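Acyl-coenzyme A oxidase acox-1.1 (Caenorhabditis elegans, PDB 5K3H) catalyses the FAD-dependent first step of peroxisomal beta-oxidation, desaturating acyl-CoA substrates to (2E)-enoyl-CoA while reducing oxygen to hydrogen peroxide. Local coordinates at residues P55-S60 and T80-R85; M73-K78 and E104-E109. All blocks are in the same frame, centred on the assembly; numbering follows the deposited sequence.

Contact 1. Residues P55-S60 and T80-R85; sequences PELHDS and TVLTQR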
loop_
_atom_site.group_PDB
_atom_site.type_symbol
_atom_site.label_atom_id
_atom_site.label_comp_id
_atom_site.label_asym_id
_atom_site.label_seq_id
_atom_site.Cartn_x
_atom_site.Cartn_y
_atom_site.Cartn_z
ATOM N N PRO B 55 32.514 -13.173 -1.661
ATOM C CA PRO B 55 31.251 -13.885 -1.443
ATOM C C PRO B 55 30.813 -13.922 0.015
ATOM O O PRO B 55 29.619 -14.124 0.281
ATOM C CB PRO B 55 31.544 -15.292 -1.987
ATOM C CG PRO B 55 33.047 -15.419 -1.942
ATOM C CD PRO B 55 33.556 -14.036 -2.237
ATOM N N GLU B 56 31.728 -13.714 0.968
ATOM C CA GLU B 56 31.334 -13.661 2.375
ATOM C C GLU B 56 30.441 -12.457 2.668
ATOM O O GLU B 56 29.765 -12.425 3.709
ATOM C CB GLU B 56 32.577 -13.654 3.281
ATOM C CG GLU B 56 33.829 -12.919 2.714
ATOM C CD GLU B 56 34.626 -13.742 1.685
ATOM O OE1 GLU B 56 34.306 -14.933 1.531
ATOM O OE2 GLU B 56 35.561 -13.208 1.032
ATOM N N LEU B 57 30.410 -11.478 1.770
ATOM C CA LEU B 57 29.540 -10.324 1.915
ATOM C C LEU B 57 28.237 -10.465 1.132
ATOM O O LEU B 57 27.532 -9.467 0.953
ATOM C CB LEU B 57 30.277 -9.046 1.505
ATOM C CG LEU B 57 31.311 -8.513 2.495
ATOM C CD1 LEU B 57 32.059 -7.356 1.915
ATOM C CD2 LEU B 57 30.621 -8.086 3.770
ATOM N N HIS B 58 27.933 -11.651 0.606
ATOM C CA HIS B 58 26.698 -11.859 -0.141
ATOM C C HIS B 58 25.591 -12.426 0.744
ATOM O O HIS B 58 25.847 -13.033 1.789
ATOM C CB HIS B 58 26.933 -12.796 -1.326
ATOM C CG HIS B 58 27.926 -12.276 -2.317
ATOM N ND1 HIS B 58 28.369 -13.023 -3.387
ATOM C CD2 HIS B 58 28.531 -11.068 -2.424
ATOM C CE1 HIS B 58 29.223 -12.306 -4.094
ATOM N NE2 HIS B 58 29.339 -11.117 -3.532
ATOM N N ASP B 59 24.344 -12.211 0.313
ATOM C CA ASP B 59 23.227 -12.878 0.963
ATOM C C ASP B 59 23.453 -14.379 0.875
ATOM O O ASP B 59 23.676 -14.911 -0.217
ATOM C CB ASP B 59 21.905 -12.533 0.272
ATOM C CG ASP B 59 21.570 -11.052 0.301
ATOM O OD1 ASP B 59 22.130 -10.304 1.129
ATOM O OD2 ASP B 59 20.753 -10.628 -0.545
ATOM N N SER B 60 23.385 -15.067 2.023
ATOM C CA SER B 60 23.594 -16.515 2.015
ATOM C C SER B 60 22.450 -17.234 1.312
ATOM O O SER B 60 22.665 -18.300 0.725
ATOM C CB SER B 60 23.768 -17.058 3.437
ATOM O OG SER B 60 22.669 -16.714 4.274
ATOM N N THR B 80 29.608 -7.728 10.891
ATOM C CA THR B 80 30.948 -7.907 11.447
ATOM C C THR B 80 31.995 -8.025 10.341
ATOM O O THR B 80 33.096 -7.469 10.462
ATOM C CB THR B 80 31.001 -9.123 12.375
ATOM O OG1 THR B 80 30.637 -10.293 11.649
ATOM C CG2 THR B 80 30.087 -8.962 13.580
ATOM N N VAL B 81 31.680 -8.734 9.252
ATOM C CA VAL B 81 32.619 -8.790 8.133
ATOM C C VAL B 81 32.868 -7.398 7.562
ATOM O O VAL B 81 34.004 -7.055 7.215
ATOM C CB VAL B 81 32.110 -9.754 7.052
ATOM C CG1 VAL B 81 33.095 -9.801 5.900
ATOM C CG2 VAL B 81 31.888 -11.130 7.648
ATOM N N LEU B 82 31.818 -6.567 7.464
ATOM C CA LEU B 82 31.990 -5.197 6.972
ATOM C C LEU B 82 32.989 -4.414 7.817
ATOM O O LEU B 82 33.956 -3.864 7.289
ATOM C CB LEU B 82 30.657 -4.446 6.944
ATOM C CG LEU B 82 29.722 -4.560 5.734
ATOM C CD1 LEU B 82 28.498 -3.627 5.943
ATOM C CD2 LEU B 82 30.418 -4.297 4.388
ATOM N N THR B 83 32.813 -4.408 9.143
ATOM C CA THR B 83 33.708 -3.623 9.993
ATOM C C THR B 83 35.156 -4.064 9.824
ATOM O O THR B 83 36.081 -3.270 10.020
ATOM C CB THR B 83 33.319 -3.776 11.465
ATOM O OG1 THR B 83 33.450 -5.149 11.821
ATOM C CG2 THR B 83 31.883 -3.405 11.702
ATOM N N GLN B 84 35.358 -5.329 9.457
ATOM C CA GLN B 84 36.677 -5.919 9.262
ATOM C C GLN B 84 37.269 -5.585 7.891
ATOM O O GLN B 84 38.427 -5.162 7.799
ATOM C CB GLN B 84 36.567 -7.429 9.490
ATOM C CG GLN B 84 37.719 -8.278 8.983
ATOM C CD GLN B 84 37.420 -9.777 9.104
ATOM O OE1 GLN B 84 36.285 -10.182 9.421
ATOM N NE2 GLN B 84 38.433 -10.608 8.818
ATOM N N ARG B 85 36.504 -5.761 6.808
ATOM C CA ARG B 85 37.040 -5.582 5.459
ATOM C C ARG B 85 36.700 -4.225 4.839
ATOM O O ARG B 85 37.132 -3.957 3.711
ATOM C CB ARG B 85 36.523 -6.679 4.529
ATOM C CG ARG B 85 36.427 -8.047 5.172
ATOM C CD ARG B 85 37.641 -8.877 4.869
ATOM N NE ARG B 85 37.908 -8.930 3.437
ATOM C CZ ARG B 85 37.446 -9.882 2.633
ATOM N NH1 ARG B 85 36.664 -10.842 3.120
ATOM N NH2 ARG B 85 37.742 -9.851 1.338
#
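Leu57 and Glu56, in the loop between helices 38-52 and 68-85, meet the last turns of helix 68-85 through one apolar and one charged contact. The apolar one can be followed along Leu57 from its CB. With CG anti to the carbonyl carbon (chi1 -75°), the Leu57 chain reaches toward the helix, and Leu57 CG comes within 4.1 Å of Val81 CG1. From there the CD2 branch does most of the touching: Leu57 CD2 lies 3.7 Å from Val81 CG1 and, at the same time, 3.8 Å from Leu82 CD2, so one methyl is shared by two successive helix residues.

One turn further along the helix, Arg85 answers Glu56. The two chains cross at about a right angle, and Arg85 NH1 gives a weak but straight hydrogen bond to Glu56 OE2 (3.3 Å, 178° at the hydrogen), the carboxylate lying at the guanidinium edge with the two planes 37° apart. This long salt bridge is not the arginine's sole ionic tie, since NE pairs with Glu88.

The contact thus fastens this loop onto helix 68-85 within the helical N-terminal region, while helix 97-105 packs against Leu57 and Leu82 through Val105.

Contact 2. Residues M73-K78 and E104-E109; sequences MESARK and EVLGIE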
loop_
_atom_site.group_PDB
_atom_site.type_symbol
_atom_site.label_atom_id
_atom_site.label_comp_id
_atom_site.label_asym_id
_atom_site.label_seq_id
_atom_site.Cartn_x
_atom_site.Cartn_y
_atom_site.Cartn_z
ATOM N N MET B 73 20.292 -12.775 12.367
ATOM C CA MET B 73 21.590 -13.462 12.410
ATOM C C MET B 73 22.442 -13.144 11.177
ATOM O O MET B 73 23.627 -12.808 11.292
ATOM C CB MET B 73 21.386 -14.973 12.538
ATOM C CG MET B 73 21.228 -15.459 13.976
ATOM S SD MET B 73 22.634 -15.127 15.070
ATOM C CE MET B 73 23.753 -16.457 14.603
ATOM N N GLU B 74 21.862 -13.283 9.985
ATOM C CA GLU B 74 22.587 -12.997 8.754
ATOM C C GLU B 74 23.058 -11.545 8.720
ATOM O O GLU B 74 24.192 -11.255 8.328
ATOM C CB GLU B 74 21.673 -13.302 7.562
ATOM C CG GLU B 74 22.194 -12.890 6.194
ATOM C CD GLU B 74 23.224 -13.883 5.674
ATOM O OE1 GLU B 74 23.511 -14.866 6.376
ATOM O OE2 GLU B 74 23.751 -13.696 4.568
ATOM N N SER B 75 22.197 -10.617 9.135
ATOM C CA SER B 75 22.551 -9.205 9.110
ATOM C C SER B 75 23.722 -8.919 10.050
ATOM O O SER B 75 24.601 -8.108 9.732
ATOM C CB SER B 75 21.303 -8.369 9.460
ATOM O OG SER B 75 21.511 -6.966 9.356
ATOM N N ALA B 76 23.732 -9.558 11.232
ATOM C CA ALA B 76 24.853 -9.407 12.165
ATOM C C ALA B 76 26.124 -10.042 11.607
ATOM O O ALA B 76 27.220 -9.480 11.736
ATOM C CB ALA B 76 24.495 -10.017 13.523
ATOM N N ARG B 77 25.994 -11.219 10.990
ATOM C CA ARG B 77 27.117 -11.850 10.306
ATOM C C ARG B 77 27.802 -10.888 9.336
ATOM O O ARG B 77 28.995 -10.588 9.477
ATOM C CB ARG B 77 26.625 -13.098 9.573
ATOM C CG ARG B 77 27.730 -13.987 9.036
ATOM C CD ARG B 77 27.172 -15.114 8.169
ATOM N NE ARG B 77 26.572 -14.652 6.923
ATOM C CZ ARG B 77 27.273 -14.189 5.884
ATOM N NH1 ARG B 77 28.596 -14.108 5.940
ATOM N NH2 ARG B 77 26.648 -13.789 4.786
ATOM N N LYS B 78 27.045 -10.381 8.346
ATOM C CA LYS B 78 27.606 -9.473 7.340
ATOM C C LYS B 78 28.132 -8.195 7.965
ATOM O O LYS B 78 29.145 -7.643 7.511
ATOM C CB LYS B 78 26.553 -9.137 6.286
ATOM C CG LYS B 78 26.129 -10.337 5.499
ATOM C CD LYS B 78 25.360 -9.963 4.263
ATOM C CE LYS B 78 23.921 -9.668 4.644
ATOM N NZ LYS B 78 23.029 -9.705 3.457
ATOM N N GLU B 104 24.115 -2.502 -0.980
ATOM C CA GLU B 104 24.530 -3.763 -1.599
ATOM C C GLU B 104 24.552 -4.895 -0.579
ATOM O O GLU B 104 24.006 -5.981 -0.813
ATOM C CB GLU B 104 25.931 -3.621 -2.213
ATOM C CG GLU B 104 26.024 -2.894 -3.541
ATOM C CD GLU B 104 26.172 -3.838 -4.732
ATOM O OE1 GLU B 104 26.394 -5.058 -4.542
ATOM O OE2 GLU B 104 25.999 -3.355 -5.873
ATOM N N VAL B 105 25.210 -4.667 0.553
ATOM C CA VAL B 105 25.473 -5.737 1.511
ATOM C C VAL B 105 24.307 -5.912 2.474
ATOM O O VAL B 105 23.761 -7.009 2.595
ATOM C CB VAL B 105 26.820 -5.467 2.237
ATOM C CG1 VAL B 105 27.072 -6.430 3.391
ATOM C CG2 VAL B 105 27.963 -5.599 1.250
ATOM N N LEU B 106 23.844 -4.837 3.107
ATOM C CA LEU B 106 22.858 -4.982 4.172
ATOM C C LEU B 106 21.416 -4.866 3.683
ATOM O O LEU B 106 20.525 -5.469 4.291
ATOM C CB LEU B 106 23.140 -3.957 5.284
ATOM C CG LEU B 106 24.504 -4.097 6.028
ATOM C CD1 LEU B 106 24.801 -2.950 6.988
ATOM C CD2 LEU B 106 24.636 -5.447 6.766
ATOM N N GLY B 107 21.168 -4.150 2.576
ATOM C CA GLY B 107 19.835 -4.074 2.012
ATOM C C GLY B 107 18.958 -3.037 2.687
ATOM O O GLY B 107 19.430 -2.098 3.322
ATOM N N ILE B 108 17.649 -3.196 2.508
ATOM C CA ILE B 108 16.680 -2.217 3.011
ATOM C C ILE B 108 15.902 -2.686 4.243
ATOM O O ILE B 108 15.218 -1.854 4.869
ATOM C CB ILE B 108 15.700 -1.765 1.905
ATOM C CG1 ILE B 108 14.867 -2.937 1.361
ATOM C CG2 ILE B 108 16.456 -1.055 0.800
ATOM C CD1 ILE B 108 13.749 -2.503 0.421
ATOM N N GLU B 109 15.972 -3.974 4.616
ATOM C CA GLU B 109 15.140 -4.471 5.707
ATOM C C GLU B 109 15.699 -4.162 7.097
ATOM O O GLU B 109 15.021 -4.473 8.087
ATOM C CB GLU B 109 14.909 -5.974 5.557
ATOM C CG GLU B 109 14.281 -6.355 4.206
ATOM C CD GLU B 109 13.773 -7.794 4.133
ATOM O OE1 GLU B 109 13.392 -8.331 5.196
ATOM O OE2 GLU B 109 13.746 -8.384 3.024
HETATM O O HOH W 1 21.019 -6.344 6.787
#
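The backbones of helix 68-85 and the end of helix 97-105 come closest at Ser75 and Leu106, whose CA atoms are 6.5 Å apart, with Lys78 and Val105 next at 7.2 Å between their CA atoms. Here helix 68-85 packs against the C-terminal end of helix 97-105, in the alpha-helical N-terminal region of the acyl-CoA oxidase fold. Lys78 carries most of the contact. Lys78 CB and CD both rest against the CG1 methyl of Val105, 4.0 Å from each, as the two side chains run past each other in opposite directions. A bend at chi3 (-81°) then turns the ammonium to the carbonyl of Val105, where Lys78 NZ donates to Val105 O at 2.9 Å, nearly in line with the carbonyl bond (164°). The same nitrogen forms a salt bridge with Asp59, which probably offsets its charge in this buried setting. Replacing Lys78 by alanine would probably leave Val105 O without its lysine donor and Asp59 without this cationic mate, and open a gap beside the valine methyl.

Next to Val105, Leu106 adds its CD2 methyl, which lies 4.2 Å from Lys78 CB and also packs on the carbonyl oxygen of Ser75. A water completes the join: it accepts from Ser75 OG and donates to Leu106 O, at 2.7 Å from each.

Both contacts use helix 68-85, contact 1 near its C-terminal end and contact 2 farther back, with centres about 9 Å apart. Contact 2 is the core one: all its touching residues are buried, and its polar groups are met by Asp59, a backbone carbonyl and a bridging water. Contact 1 is only partly buried, pairing an apolar patch of two leucines and a valine with a weak salt bridge at its more exposed margin. Asp59 of the 55-60 loop, its OD1 2.6 Å from Lys78 NZ, ties the two contacts together, while Ser60 N probably hydrogen-bonds to Glu74 OE2. Tyr661 of the second subunit packs on residues of 73-78 and on Thr80.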